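Local coordinates for protein DegQ (Legionella fallonii, PDB 3PV5) that acts as an HtrA-family chaperone protease, self-compartmentizing through assembly into large 12-mers, with a trypsin-fold peptidase domain followed by two PDZ domains, at residues A[84-89]-A[137-142]; A[94-99]-A[219-224]; A[258-263]-A[346-351]; A[305-310]-A[334-339]; A[365-370]-A[433-438]. All blocks are in the same frame, centred on the assembly; numbering follows the deposited sequence.

Contact 1 of 5, residues A[84-89]-A[137-142]; sequences IDPNNG and LKSLVI
Pro86 and Leu137 mark the closest backbone approach, their CA atoms 5.1 Å apart, and the CA atoms of Ile84 and Ser139 follow at 5.6 Å. The segments thus run past each other in opposite senses, but no hydrogen bond joins 84-89 to 137-142, and the contact is made mostly by carbon. CB of Pro86 lies 3.4 Å from the carbonyl O of Leu137, while CD of the same ring rests 3.8 Å from Ser139 CB. Leu137 reaches further round the bend, placing CD2 3.9 Å from Gly89 CA. This bend joins strands 74-85 and 90-93 in the first of the two six-stranded barrels of the trypsin fold. Ile84 and Asp85 both face Val90, the signature of a classic beta bulge. An Asx motif then holds the turn: Asn88 N donates to Asp85 OD1 at 3.2 Å, coming from above the carboxylate, 72° out of its plane. Segment 137-142 belongs to the connection leading from strand 127-131 toward the second barrel. Within it, Ser139 has OG anti to its own N (chi1 -173°), which directs the hydroxyl past Ile84 CA to a hydrogen bond with Ile83 O. At the other end, CG2 of Ile84 meets CD1 of Ile142 at 4.4 Å, a looser apolar touch. Both isoleucines also pack on Leu216 of the second barrel and on helix 239-252, Ile84 through Ala246 and Ile142 through Ile239.

Contact 2 of 5, residues A[94-99]-A[219-224]; sequences NDHVIR and INTAIL
Asn94 meets the backbone of Asn220 across the cleft between the two barrels of the trypsin fold, next to a probable catalytic triad of Ser205, His96 and Asp126. ND2 of Asn94 gives a weak hydrogen bond to Asn220 O, 3.4 Å long with an angle of 145° at the hydrogen, and the same nitrogen lies 4.0 Å from Ile219 CG2. The His96 ring turns an edge to strand 216-221: its CE1 is 3.7 Å from Thr221 OG1, which sits near the ring plane. Asn94 carries CG anti to its carbonyl carbon (chi1 -53°), sending the amide toward the strand. In the next shell, Asp126 OD2 and Ser205 OG hydrogen-bond ND1 and NE2 of His96, fixing the ring's rotation in charge-relay geometry. As modelled, Asn94 ND2 also makes a weak bond to Asp126 O. Asn94 stands immediately before helix 95-98, although its side chain makes no capping bond. Behind the histidine, Arg99, whose NH1 is salt-bridged to Asp95 OD1, lays one guanidinium face over His96 CA, which lies 3.8 Å from the plane of that group and is offset toward its rim.

Contact 3 of 5, residues A[258-263]-A[346-351]; sequences GLMGIF and LSAVVT
Leu259 and Thr351 form a single antiparallel bridge, a hydrogen-bonded pair with CA atoms 5.3 Å apart, after which the two segments diverge. Both of its bonds are present: Leu259 N donates to Thr351 O at 2.8 Å, and Thr351 N returns a longer bond of 3.2 Å to Leu259 O. The second is the straighter, with 168° at the hydrogen, and its donor lies in the carbonyl plane. Beside the bridge, Gly258 CA approaches Thr351 O to 3.4 Å and Val350 CG1 to 3.8 Å, so the glycine backbone itself is in contact. Val350 has CG1 anti to its backbone N (chi1 -176°), which sets this methyl against the N and O of Leu259. Met260 extends the contact beyond the bridge: bent at chi2 and chi3, its chain folds CE over the other strand, 3.3 Å from Ala348 CB, a tight touch, and 4.4 Å from Val350 CG2. Val333 of the adjoining strand and Pro294 also pack on this buried methionine. Leu259 also packs on Ile353 and His356 of helix 353-363, the helix that leads out of the domain. Gly261 follows with a positive phi, and strand 262-266 begins directly after it. By position and sequence, this glycine-bearing bend probably corresponds to the carboxylate-binding loop of a PDZ domain, here anchored at its start to the chain just past strand 342-349.

Contact 4 of 5, residues A[305-310]-A[334-339]; sequences IITQIN and KIIVER
Thr307 swings OG1 between its own N and carbonyl carbon (chi1 56°), and so places the hydroxyl 3.3 Å from Ile336 O, a weak hydrogen bond, and 3.5 Å from Ile336 CG2. Gln308, with CG anti to the backbone N (chi1 -154°) and an extended chain beyond, lies alongside the Ile336 side chain and points the same way, with Gln308 CB 3.7 Å from Ile336 CB. Ile336 O receives three donors: the weak Thr307 hydroxyl, Thr307 N at 2.7 Å in an almost straight bond, and Gln308 N at 3.4 Å, also weak. Thr307 and Gln308 both face Ile336, which defines a classic beta bulge, and the register shifts by one residue across it. The strands belong to the antiparallel sheet of the first PDZ domain; their axes come within 4.5 Å and run at 141° to one another. Before the bulge, Ile305 and Glu338 make a hydrogen-bonded pair with both bonds formed; past it, Ile336 N donates to Gln308 O. Ile306, Ile309, Ile335 and Val337 share the buried face, where CG2 of Ile306 meets CG2 of Ile335 at 3.9 Å. Helix 317-325 covers Ile309 there through Val320 and Ile324. At the strand end, Asn310 acts twice on Lys334: its N donates to Lys334 O, while its side-chain OD1 accepts from Lys334 N at 2.8 Å, standing in for a backbone carbonyl just where the chain leaves the strand.

Contact 5 of 5, residues A[365-370]-A[433-438]; sequences PFLYGL and KELLVQ
Phe366 and Leu435 form the tight part of the contact. Leu435 CB stands over one face of the phenyl ring, 4.0 Å from its centroid and 20° off the ring normal, a CH-pi contact displaced toward the rim that carries CG and CD1. CG of Leu435 follows the same rim, 3.8 Å from Phe366 CD1. The ring gets there because Phe366 holds CG anti to its carbonyl carbon (chi1 -53°), with the bond to CB already directed at the strand. A thinner apolar touch, Leu367 CD2 to Leu435 CD1 at 4.3 Å, continues the buried side, and Leu424 and Ala428 of helix 421-428 back Leu367. The contact joins the loop before strand 370-378 to the start of strand 435-441 in the second PDZ domain, where Phe366 also lies on Val450 of strand 444-450. Leu367 opens a type II beta turn, closed by the bond from Leu370 N to Leu367 O (3.1 Å) and carrying Gly369 at positive phi; by position it is probably the counterpart of the carboxylate-binding loop. At the looser end backbone atoms take over: O of the solvent-exposed Lys433 lies at the ring edge, 4.1 Å from Phe366 CE2, and Glu434 N comes obliquely to 3.8 Å from Phe366 CZ. Both side chains leave the backbone away from segment 365-370. Glu434 packs on Ala274, and Leu436 on Leu271, of a neighbouring subunit.

How the contacts relate
The contacts follow the domain order of the chain. Contacts 1 and 2 lie in the trypsin-fold part, their centres 20 Å apart; their segments alternate in sequence. Contact 1 joins a first-barrel turn to the connection between the barrels, and contact 2 spans the two barrels. Contacts 3 and 4 share the sheet of the first PDZ domain, with centres 13 Å apart: strands 332-339 and 342-349 are neighbours, joined by a probable hydrogen bond from Leu346 N to Ile335 O (2.9 Å). Contact 5 lies in the second PDZ domain, beyond helix 353-363, about 29 Å from contact 3 between centres. Phe263 and Glu434 touch other subunits, consistent with PDZ domains taking part in the 12-mer.

Contact 1 of 5, residues A[84-89]-A[137-142]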
# COMPACT_ATOMS: atom_id res chain seq x y z
N ILE A 84 4.54 34.16 -43.60
CA ILE A 84 4.64 35.62 -43.62
C ILE A 84 5.31 36.22 -44.84
O ILE A 84 5.15 37.43 -45.05
CB ILE A 84 5.31 36.17 -42.31
CG1 ILE A 84 6.76 35.70 -42.17
CG2 ILE A 84 4.48 35.77 -41.09
CD1 ILE A 84 7.55 36.69 -41.23
N ASP A 85 6.02 35.41 -45.64
CA ASP A 85 6.54 35.86 -46.96
C ASP A 85 6.34 34.79 -48.04
O ASP A 85 7.09 33.82 -48.08
CB ASP A 85 8.05 36.17 -46.87
CG ASP A 85 8.61 36.78 -48.18
OD1 ASP A 85 7.98 36.59 -49.25
OD2 ASP A 85 9.66 37.48 -48.10
N PRO A 86 5.31 34.96 -48.89
CA PRO A 86 4.94 33.89 -49.82
C PRO A 86 5.95 33.75 -50.93
O PRO A 86 6.18 32.65 -51.43
CB PRO A 86 3.56 34.31 -50.35
CG PRO A 86 3.46 35.79 -50.13
CD PRO A 86 4.44 36.14 -49.00
N ASN A 87 6.63 34.85 -51.25
CA ASN A 87 7.62 34.84 -52.32
C ASN A 87 8.85 34.05 -51.97
O ASN A 87 9.37 33.40 -52.85
CB ASN A 87 7.93 36.26 -52.75
CG ASN A 87 6.66 36.99 -53.18
OD1 ASN A 87 5.81 36.41 -53.86
ND2 ASN A 87 6.50 38.23 -52.73
N ASN A 88 9.23 33.98 -50.69
CA ASN A 88 10.43 33.21 -50.29
C ASN A 88 10.18 32.00 -49.37
O ASN A 88 11.14 31.31 -48.96
CB ASN A 88 11.47 34.15 -49.67
CG ASN A 88 11.85 35.28 -50.64
OD1 ASN A 88 11.73 36.48 -50.32
ND2 ASN A 88 12.26 34.89 -51.87
N GLY A 89 8.91 31.71 -49.09
CA GLY A 89 8.59 30.51 -48.33
C GLY A 89 8.89 30.62 -46.83
O GLY A 89 9.30 29.62 -46.19
N LEU A 137 2.15 30.27 -53.17
CA LEU A 137 1.92 30.33 -51.76
C LEU A 137 1.15 31.60 -51.45
O LEU A 137 1.27 32.64 -52.14
CB LEU A 137 3.25 30.38 -51.07
CG LEU A 137 3.81 29.24 -50.24
CD1 LEU A 137 3.37 27.84 -50.57
CD2 LEU A 137 5.36 29.43 -50.29
N LYS A 138 0.38 31.51 -50.39
CA LYS A 138 -0.37 32.64 -49.88
C LYS A 138 0.06 33.07 -48.45
O LYS A 138 0.40 32.23 -47.59
CB LYS A 138 -1.84 32.26 -49.87
CG LYS A 138 -2.39 31.62 -51.16
CD LYS A 138 -2.87 32.67 -52.16
CE LYS A 138 -3.81 32.04 -53.23
NZ LYS A 138 -3.12 31.08 -54.16
N SER A 139 -0.03 34.37 -48.21
CA SER A 139 0.10 34.97 -46.88
C SER A 139 -1.11 35.87 -46.56
O SER A 139 -2.16 35.68 -47.08
CB SER A 139 1.39 35.81 -46.83
OG SER A 139 1.61 36.25 -45.50
N LEU A 140 -0.93 36.86 -45.70
CA LEU A 140 -2.01 37.77 -45.30
C LEU A 140 -1.48 39.12 -44.96
O LEU A 140 -0.26 39.28 -44.78
CB LEU A 140 -2.78 37.26 -44.08
CG LEU A 140 -2.23 36.43 -42.92
CD1 LEU A 140 -0.77 36.63 -42.69
CD2 LEU A 140 -3.10 36.61 -41.55
N VAL A 141 -2.35 40.12 -44.83
CA VAL A 141 -1.78 41.37 -44.42
C VAL A 141 -1.30 41.35 -42.95
O VAL A 141 -1.97 40.89 -42.06
CB VAL A 141 -2.55 42.63 -44.80
CG1 VAL A 141 -3.82 42.41 -45.73
CG2 VAL A 141 -2.73 43.52 -43.57
N ILE A 142 -0.05 41.76 -42.75
CA ILE A 142 0.56 41.84 -41.43
C ILE A 142 0.02 43.12 -40.81
O ILE A 142 -0.22 44.09 -41.53
CB ILE A 142 2.08 41.93 -41.53
CG1 ILE A 142 2.64 40.90 -42.51
CG2 ILE A 142 2.72 41.66 -40.20
CD1 ILE A 142 2.30 39.49 -42.17

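Contact 2 of 5, residues A[94-99]-A[219-224]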
# COMPACT_ATOMS: atom_id res chain seq x y z
N ASN A 94 6.40 28.65 -33.25
CA ASN A 94 7.11 28.77 -31.97
C ASN A 94 8.35 27.88 -31.91
O ASN A 94 8.34 26.74 -32.40
CB ASN A 94 6.27 28.33 -30.75
CG ASN A 94 4.90 29.02 -30.66
OD1 ASN A 94 3.90 28.36 -30.49
ND2 ASN A 94 4.85 30.33 -30.81
N ASP A 95 9.37 28.36 -31.19
CA ASP A 95 10.57 27.62 -30.98
C ASP A 95 10.28 26.34 -30.35
O ASP A 95 10.91 25.33 -30.71
CB ASP A 95 11.61 28.40 -30.13
CG ASP A 95 12.98 27.73 -30.17
OD1 ASP A 95 13.39 27.18 -29.13
OD2 ASP A 95 13.61 27.67 -31.24
N HIS A 96 9.34 26.32 -29.41
CA HIS A 96 9.10 25.05 -28.72
C HIS A 96 8.43 24.02 -29.65
O HIS A 96 8.44 22.84 -29.35
CB HIS A 96 8.30 25.22 -27.43
CG HIS A 96 6.83 25.44 -27.65
ND1 HIS A 96 6.25 26.69 -27.62
CD2 HIS A 96 5.83 24.56 -27.90
CE1 HIS A 96 4.95 26.58 -27.84
NE2 HIS A 96 4.67 25.31 -28.03
N VAL A 97 7.83 24.44 -30.76
CA VAL A 97 7.22 23.47 -31.66
C VAL A 97 8.31 22.62 -32.36
O VAL A 97 8.20 21.42 -32.46
CB VAL A 97 6.29 24.16 -32.71
CG1 VAL A 97 6.03 23.20 -33.86
CG2 VAL A 97 4.98 24.66 -32.03
N ILE A 98 9.41 23.27 -32.72
CA ILE A 98 10.47 22.68 -33.54
C ILE A 98 11.77 22.30 -32.82
O ILE A 98 12.63 21.70 -33.44
CB ILE A 98 10.83 23.64 -34.70
CG1 ILE A 98 11.39 24.95 -34.13
CG2 ILE A 98 9.65 23.79 -35.69
CD1 ILE A 98 12.72 24.70 -33.38
N ARG A 99 11.90 22.58 -31.52
CA ARG A 99 13.10 22.19 -30.79
C ARG A 99 13.33 20.72 -30.92
O ARG A 99 12.39 19.99 -31.09
CB ARG A 99 13.01 22.58 -29.31
CG ARG A 99 13.43 24.09 -29.12
CD ARG A 99 14.03 24.38 -27.76
NE ARG A 99 13.01 24.36 -26.71
CZ ARG A 99 12.23 25.39 -26.35
NH1 ARG A 99 12.30 26.57 -26.98
NH2 ARG A 99 11.37 25.22 -25.37
N ILE A 219 1.02 35.70 -32.98
CA ILE A 219 1.31 34.35 -33.24
C ILE A 219 1.02 33.56 -32.01
O ILE A 219 1.54 33.91 -30.97
CB ILE A 219 2.85 34.19 -33.58
CG1 ILE A 219 3.13 34.78 -34.97
CG2 ILE A 219 3.27 32.76 -33.51
CD1 ILE A 219 2.39 34.08 -36.12
N ASN A 220 0.23 32.48 -32.11
CA ASN A 220 -0.42 31.94 -30.94
C ASN A 220 0.56 31.17 -30.12
O ASN A 220 1.45 30.53 -30.67
CB ASN A 220 -1.59 30.94 -31.29
CG ASN A 220 -2.62 31.50 -32.24
OD1 ASN A 220 -3.07 30.81 -33.18
ND2 ASN A 220 -3.08 32.67 -31.96
N THR A 221 0.32 31.03 -28.82
CA THR A 221 1.17 30.08 -28.12
C THR A 221 0.43 29.37 -27.01
O THR A 221 -0.44 29.95 -26.46
CB THR A 221 2.53 30.74 -27.62
OG1 THR A 221 3.24 29.76 -26.87
CG2 THR A 221 2.28 31.94 -26.75
N ALA A 222 0.77 28.13 -26.67
CA ALA A 222 -0.02 27.36 -25.67
C ALA A 222 0.67 26.95 -24.38
O ALA A 222 1.16 25.83 -24.31
CB ALA A 222 -0.59 26.05 -26.34
N ILE A 223 0.62 27.76 -23.32
CA ILE A 223 1.27 27.36 -22.01
C ILE A 223 0.30 26.53 -21.12
O ILE A 223 -0.92 26.70 -21.20
CB ILE A 223 1.90 28.58 -21.27
CG1 ILE A 223 0.92 29.26 -20.32
CG2 ILE A 223 2.47 29.60 -22.32
CD1 ILE A 223 1.30 30.70 -19.95
N LEU A 224 0.83 25.62 -20.30
CA LEU A 224 -0.02 24.62 -19.57
C LEU A 224 -0.56 25.14 -18.21
O LEU A 224 -1.59 25.83 -18.16
CB LEU A 224 0.75 23.28 -19.37
CG LEU A 224 0.77 22.25 -20.54
CD1 LEU A 224 1.56 22.73 -21.80
CD2 LEU A 224 1.32 20.88 -20.06

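Contact 3 of 5, residues A[258-263]-A[346-351]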
# COMPACT_ATOMS: atom_id res chain seq x y z
N GLY A 258 22.81 41.99 -26.78
CA GLY A 258 23.79 42.76 -26.01
C GLY A 258 23.21 43.46 -24.78
O GLY A 258 22.10 43.16 -24.32
N LEU A 259 23.97 44.40 -24.24
CA LEU A 259 23.72 44.95 -22.92
C LEU A 259 23.53 46.42 -23.09
O LEU A 259 24.22 47.06 -23.88
CB LEU A 259 24.84 44.64 -21.94
CG LEU A 259 24.96 45.59 -20.70
CD1 LEU A 259 23.86 45.37 -19.68
CD2 LEU A 259 26.33 45.50 -20.02
N MET A 260 22.53 46.90 -22.37
CA MET A 260 22.24 48.29 -22.29
C MET A 260 22.27 48.80 -20.86
O MET A 260 22.83 49.87 -20.59
CB MET A 260 20.87 48.54 -22.89
CG MET A 260 20.94 49.35 -24.16
SD MET A 260 21.30 51.03 -23.72
CE MET A 260 22.40 51.42 -25.09
N GLY A 261 21.59 48.07 -19.98
CA GLY A 261 21.68 48.21 -18.55
C GLY A 261 20.60 49.09 -17.99
O GLY A 261 20.81 49.71 -16.98
N ILE A 262 19.47 49.15 -18.69
CA ILE A 262 18.30 49.97 -18.34
C ILE A 262 17.18 49.08 -17.76
O ILE A 262 16.60 48.30 -18.52
CB ILE A 262 17.67 50.53 -19.60
CG1 ILE A 262 18.69 51.32 -20.37
CG2 ILE A 262 16.54 51.41 -19.25
CD1 ILE A 262 18.14 51.83 -21.71
N PHE A 263 16.89 49.18 -16.46
CA PHE A 263 15.66 48.60 -15.91
C PHE A 263 14.54 49.62 -15.92
O PHE A 263 14.72 50.74 -15.44
CB PHE A 263 15.86 48.07 -14.49
CG PHE A 263 16.59 46.73 -14.43
CD1 PHE A 263 17.72 46.48 -15.27
CD2 PHE A 263 16.17 45.73 -13.54
CE1 PHE A 263 18.42 45.25 -15.21
CE2 PHE A 263 16.86 44.48 -13.45
CZ PHE A 263 17.99 44.24 -14.30
N LEU A 346 19.57 61.39 -25.40
CA LEU A 346 20.82 60.71 -25.08
C LEU A 346 21.14 59.78 -26.25
O LEU A 346 20.27 59.44 -27.04
CB LEU A 346 20.68 59.98 -23.73
CG LEU A 346 20.06 60.86 -22.63
CD1 LEU A 346 19.61 60.07 -21.38
CD2 LEU A 346 21.02 62.01 -22.25
N SER A 347 22.40 59.41 -26.37
CA SER A 347 22.82 58.42 -27.38
C SER A 347 23.71 57.36 -26.69
O SER A 347 24.56 57.66 -25.84
CB SER A 347 23.56 59.10 -28.56
OG SER A 347 24.11 58.16 -29.48
N ALA A 348 23.49 56.12 -27.08
CA ALA A 348 24.11 55.05 -26.38
C ALA A 348 24.40 53.85 -27.29
O ALA A 348 23.64 53.55 -28.20
CB ALA A 348 23.21 54.65 -25.23
N VAL A 349 25.46 53.13 -26.95
CA VAL A 349 25.94 52.05 -27.77
C VAL A 349 25.78 50.72 -27.08
O VAL A 349 26.28 50.50 -26.01
CB VAL A 349 27.43 52.31 -28.08
CG1 VAL A 349 28.08 51.12 -28.80
CG2 VAL A 349 27.56 53.60 -28.88
N VAL A 350 25.08 49.80 -27.73
CA VAL A 350 24.92 48.45 -27.20
C VAL A 350 26.26 47.74 -27.15
O VAL A 350 26.98 47.77 -28.12
CB VAL A 350 23.98 47.64 -28.11
CG1 VAL A 350 23.71 46.27 -27.55
CG2 VAL A 350 22.65 48.42 -28.35
N THR A 351 26.59 47.08 -26.04
CA THR A 351 27.84 46.39 -25.94
C THR A 351 27.65 44.92 -25.67
O THR A 351 26.58 44.48 -25.25
CB THR A 351 28.76 47.01 -24.84
OG1 THR A 351 28.15 46.85 -23.57
CG2 THR A 351 29.02 48.55 -25.09

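Contact 4 of 5, residues A[305-310]-A[334-339]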
# COMPACT_ATOMS: atom_id res chain seq x y z
N ILE A 305 12.00 59.56 -17.71
CA ILE A 305 10.89 58.88 -18.36
C ILE A 305 11.15 58.77 -19.83
O ILE A 305 11.12 59.79 -20.54
CB ILE A 305 9.60 59.56 -18.16
CG1 ILE A 305 9.19 59.45 -16.68
CG2 ILE A 305 8.56 58.91 -19.05
CD1 ILE A 305 8.16 60.49 -16.28
N ILE A 306 11.43 57.55 -20.29
CA ILE A 306 11.76 57.34 -21.69
C ILE A 306 10.52 57.52 -22.57
O ILE A 306 9.49 56.95 -22.25
CB ILE A 306 12.35 55.98 -21.94
CG1 ILE A 306 13.68 55.86 -21.25
CG2 ILE A 306 12.61 55.82 -23.40
CD1 ILE A 306 14.14 54.49 -21.16
N THR A 307 10.62 58.34 -23.63
CA THR A 307 9.46 58.63 -24.49
C THR A 307 9.61 58.25 -25.95
O THR A 307 8.62 58.10 -26.67
CB THR A 307 9.07 60.11 -24.50
OG1 THR A 307 10.21 60.91 -24.88
CG2 THR A 307 8.53 60.52 -23.14
N GLN A 308 10.83 58.05 -26.37
CA GLN A 308 11.10 57.64 -27.70
C GLN A 308 12.40 56.88 -27.65
O GLN A 308 13.35 57.31 -27.02
CB GLN A 308 11.25 58.89 -28.59
CG GLN A 308 10.92 58.66 -30.09
CD GLN A 308 11.25 59.84 -30.99
OE1 GLN A 308 11.98 59.70 -31.98
NE2 GLN A 308 10.76 61.01 -30.63
N ILE A 309 12.43 55.74 -28.32
CA ILE A 309 13.68 55.09 -28.65
C ILE A 309 13.74 54.96 -30.19
O ILE A 309 12.74 54.59 -30.86
CB ILE A 309 13.83 53.72 -27.96
CG1 ILE A 309 13.92 53.93 -26.46
CG2 ILE A 309 15.09 53.01 -28.42
CD1 ILE A 309 14.05 52.64 -25.69
N ASN A 310 14.91 55.28 -30.73
CA ASN A 310 15.09 55.44 -32.16
C ASN A 310 13.83 56.02 -32.80
O ASN A 310 13.45 57.15 -32.51
CB ASN A 310 15.51 54.09 -32.78
CG ASN A 310 16.88 53.66 -32.32
OD1 ASN A 310 17.74 54.49 -32.01
ND2 ASN A 310 17.09 52.36 -32.25
N LYS A 334 19.15 55.97 -30.13
CA LYS A 334 18.67 57.29 -29.71
C LYS A 334 17.68 57.01 -28.61
O LYS A 334 16.74 56.23 -28.80
CB LYS A 334 17.97 58.06 -30.86
CG LYS A 334 18.17 59.58 -30.79
CD LYS A 334 16.98 60.46 -31.33
CE LYS A 334 16.34 59.93 -32.61
NZ LYS A 334 15.31 58.87 -32.35
N ILE A 335 17.88 57.66 -27.47
CA ILE A 335 16.88 57.58 -26.39
C ILE A 335 16.40 58.97 -26.02
O ILE A 335 17.17 59.80 -25.54
CB ILE A 335 17.46 56.88 -25.16
CG1 ILE A 335 18.02 55.51 -25.54
CG2 ILE A 335 16.38 56.72 -24.09
CD1 ILE A 335 19.09 55.05 -24.60
N ILE A 336 15.13 59.24 -26.23
CA ILE A 336 14.58 60.50 -25.76
C ILE A 336 13.87 60.33 -24.42
O ILE A 336 13.06 59.43 -24.24
CB ILE A 336 13.63 61.12 -26.77
CG1 ILE A 336 14.40 61.37 -28.09
CG2 ILE A 336 13.04 62.45 -26.20
CD1 ILE A 336 13.57 62.14 -29.12
N VAL A 337 14.17 61.25 -23.53
CA VAL A 337 13.89 61.14 -22.14
C VAL A 337 13.25 62.40 -21.66
O VAL A 337 13.56 63.49 -22.14
CB VAL A 337 15.24 60.99 -21.41
CG1 VAL A 337 15.46 62.08 -20.35
CG2 VAL A 337 15.40 59.59 -20.88
N GLU A 338 12.38 62.28 -20.66
CA GLU A 338 11.98 63.47 -19.94
C GLU A 338 12.54 63.42 -18.50
O GLU A 338 12.51 62.38 -17.85
CB GLU A 338 10.48 63.58 -20.01
CG GLU A 338 9.99 64.91 -19.54
CD GLU A 338 9.46 65.82 -20.62
OE1 GLU A 338 9.48 65.50 -21.82
OE2 GLU A 338 8.97 66.90 -20.24
N ARG A 339 13.08 64.54 -18.03
CA ARG A 339 13.70 64.60 -16.71
C ARG A 339 13.26 65.88 -16.01
O ARG A 339 13.60 66.99 -16.44
CB ARG A 339 15.24 64.51 -16.83
CG ARG A 339 15.98 64.64 -15.50
CD ARG A 339 17.50 64.65 -15.65
NE ARG A 339 17.99 63.45 -16.31
CZ ARG A 339 19.22 63.25 -16.81
NH1 ARG A 339 20.17 64.18 -16.74
NH2 ARG A 339 19.50 62.10 -17.42

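Contact 5 of 5, residues A[365-370]-A[433-438]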
# COMPACT_ATOMS: atom_id res chain seq x y z
N PRO A 365 40.12 43.36 -10.17
CA PRO A 365 40.42 41.92 -10.47
C PRO A 365 40.37 40.97 -9.29
O PRO A 365 40.14 39.74 -9.47
CB PRO A 365 41.85 41.95 -11.06
CG PRO A 365 42.36 43.41 -10.92
CD PRO A 365 41.32 44.22 -10.12
N PHE A 366 40.56 41.49 -8.10
CA PHE A 366 40.55 40.61 -6.97
C PHE A 366 39.21 40.59 -6.28
O PHE A 366 38.92 39.61 -5.65
CB PHE A 366 41.64 40.99 -5.99
CG PHE A 366 43.03 41.11 -6.60
CD1 PHE A 366 43.83 42.22 -6.33
CD2 PHE A 366 43.53 40.12 -7.41
CE1 PHE A 366 45.10 42.34 -6.86
CE2 PHE A 366 44.81 40.22 -7.94
CZ PHE A 366 45.60 41.34 -7.67
N LEU A 367 38.39 41.64 -6.37
CA LEU A 367 37.19 41.78 -5.50
C LEU A 367 35.87 41.74 -6.25
O LEU A 367 34.80 41.75 -5.65
CB LEU A 367 37.22 43.09 -4.71
CG LEU A 367 38.53 43.39 -4.00
CD1 LEU A 367 38.41 44.75 -3.30
CD2 LEU A 367 38.87 42.28 -3.05
N TYR A 368 35.97 41.75 -7.56
CA TYR A 368 34.87 41.56 -8.44
C TYR A 368 34.01 40.37 -8.06
O TYR A 368 34.50 39.29 -7.75
CB TYR A 368 35.40 41.36 -9.83
CG TYR A 368 34.34 40.90 -10.75
CD1 TYR A 368 33.51 41.82 -11.38
CD2 TYR A 368 34.12 39.54 -10.95
CE1 TYR A 368 32.52 41.40 -12.21
CE2 TYR A 368 33.11 39.10 -11.77
CZ TYR A 368 32.32 40.04 -12.41
OH TYR A 368 31.30 39.59 -13.25
N GLY A 369 32.71 40.61 -8.05
CA GLY A 369 31.72 39.59 -7.76
C GLY A 369 31.48 39.37 -6.28
O GLY A 369 30.74 38.44 -5.90
N LEU A 370 32.12 40.19 -5.43
CA LEU A 370 31.95 40.05 -3.99
C LEU A 370 31.00 41.15 -3.40
O LEU A 370 31.01 42.29 -3.84
CB LEU A 370 33.31 40.12 -3.33
CG LEU A 370 34.35 39.04 -3.58
CD1 LEU A 370 35.59 39.34 -2.75
CD2 LEU A 370 33.83 37.63 -3.22
N LYS A 433 50.53 40.73 -8.51
CA LYS A 433 50.02 39.58 -9.26
C LYS A 433 48.87 38.88 -8.51
O LYS A 433 48.14 38.09 -9.08
CB LYS A 433 51.14 38.59 -9.63
CG LYS A 433 52.14 38.19 -8.51
CD LYS A 433 53.51 37.67 -9.07
CE LYS A 433 53.43 36.22 -9.66
NZ LYS A 433 54.33 35.99 -10.85
N GLU A 434 48.70 39.24 -7.24
CA GLU A 434 47.93 38.45 -6.33
C GLU A 434 47.63 39.21 -5.06
O GLU A 434 48.40 40.08 -4.64
CB GLU A 434 48.76 37.24 -5.94
CG GLU A 434 50.05 37.67 -5.20
CD GLU A 434 51.16 36.65 -5.24
OE1 GLU A 434 51.07 35.69 -6.07
OE2 GLU A 434 52.11 36.83 -4.44
N LEU A 435 46.51 38.86 -4.44
CA LEU A 435 46.09 39.43 -3.19
C LEU A 435 46.11 38.34 -2.12
O LEU A 435 45.36 37.36 -2.18
CB LEU A 435 44.68 39.96 -3.35
CG LEU A 435 44.24 41.24 -2.63
CD1 LEU A 435 42.87 41.05 -2.05
CD2 LEU A 435 45.23 41.76 -1.59
N LEU A 436 46.98 38.51 -1.14
CA LEU A 436 46.96 37.68 0.06
C LEU A 436 45.90 38.19 1.08
O LEU A 436 45.89 39.34 1.48
CB LEU A 436 48.33 37.62 0.69
CG LEU A 436 48.46 36.74 1.91
CD1 LEU A 436 48.45 35.24 1.48
CD2 LEU A 436 49.73 37.13 2.63
N VAL A 437 45.01 37.31 1.49
CA VAL A 437 43.83 37.69 2.28
C VAL A 437 43.80 36.74 3.46
O VAL A 437 43.99 35.54 3.27
CB VAL A 437 42.55 37.57 1.41
CG1 VAL A 437 41.36 37.45 2.25
CG2 VAL A 437 42.39 38.77 0.52
N GLN A 438 43.63 37.28 4.66
CA GLN A 438 43.47 36.47 5.86
C GLN A 438 42.00 36.59 6.25
O GLN A 438 41.49 37.69 6.35
CB GLN A 438 44.38 36.98 6.96
CG GLN A 438 44.35 36.25 8.24
CD GLN A 438 45.16 36.95 9.35
OE1 GLN A 438 45.74 38.03 9.15
NE2 GLN A 438 45.22 36.31 10.52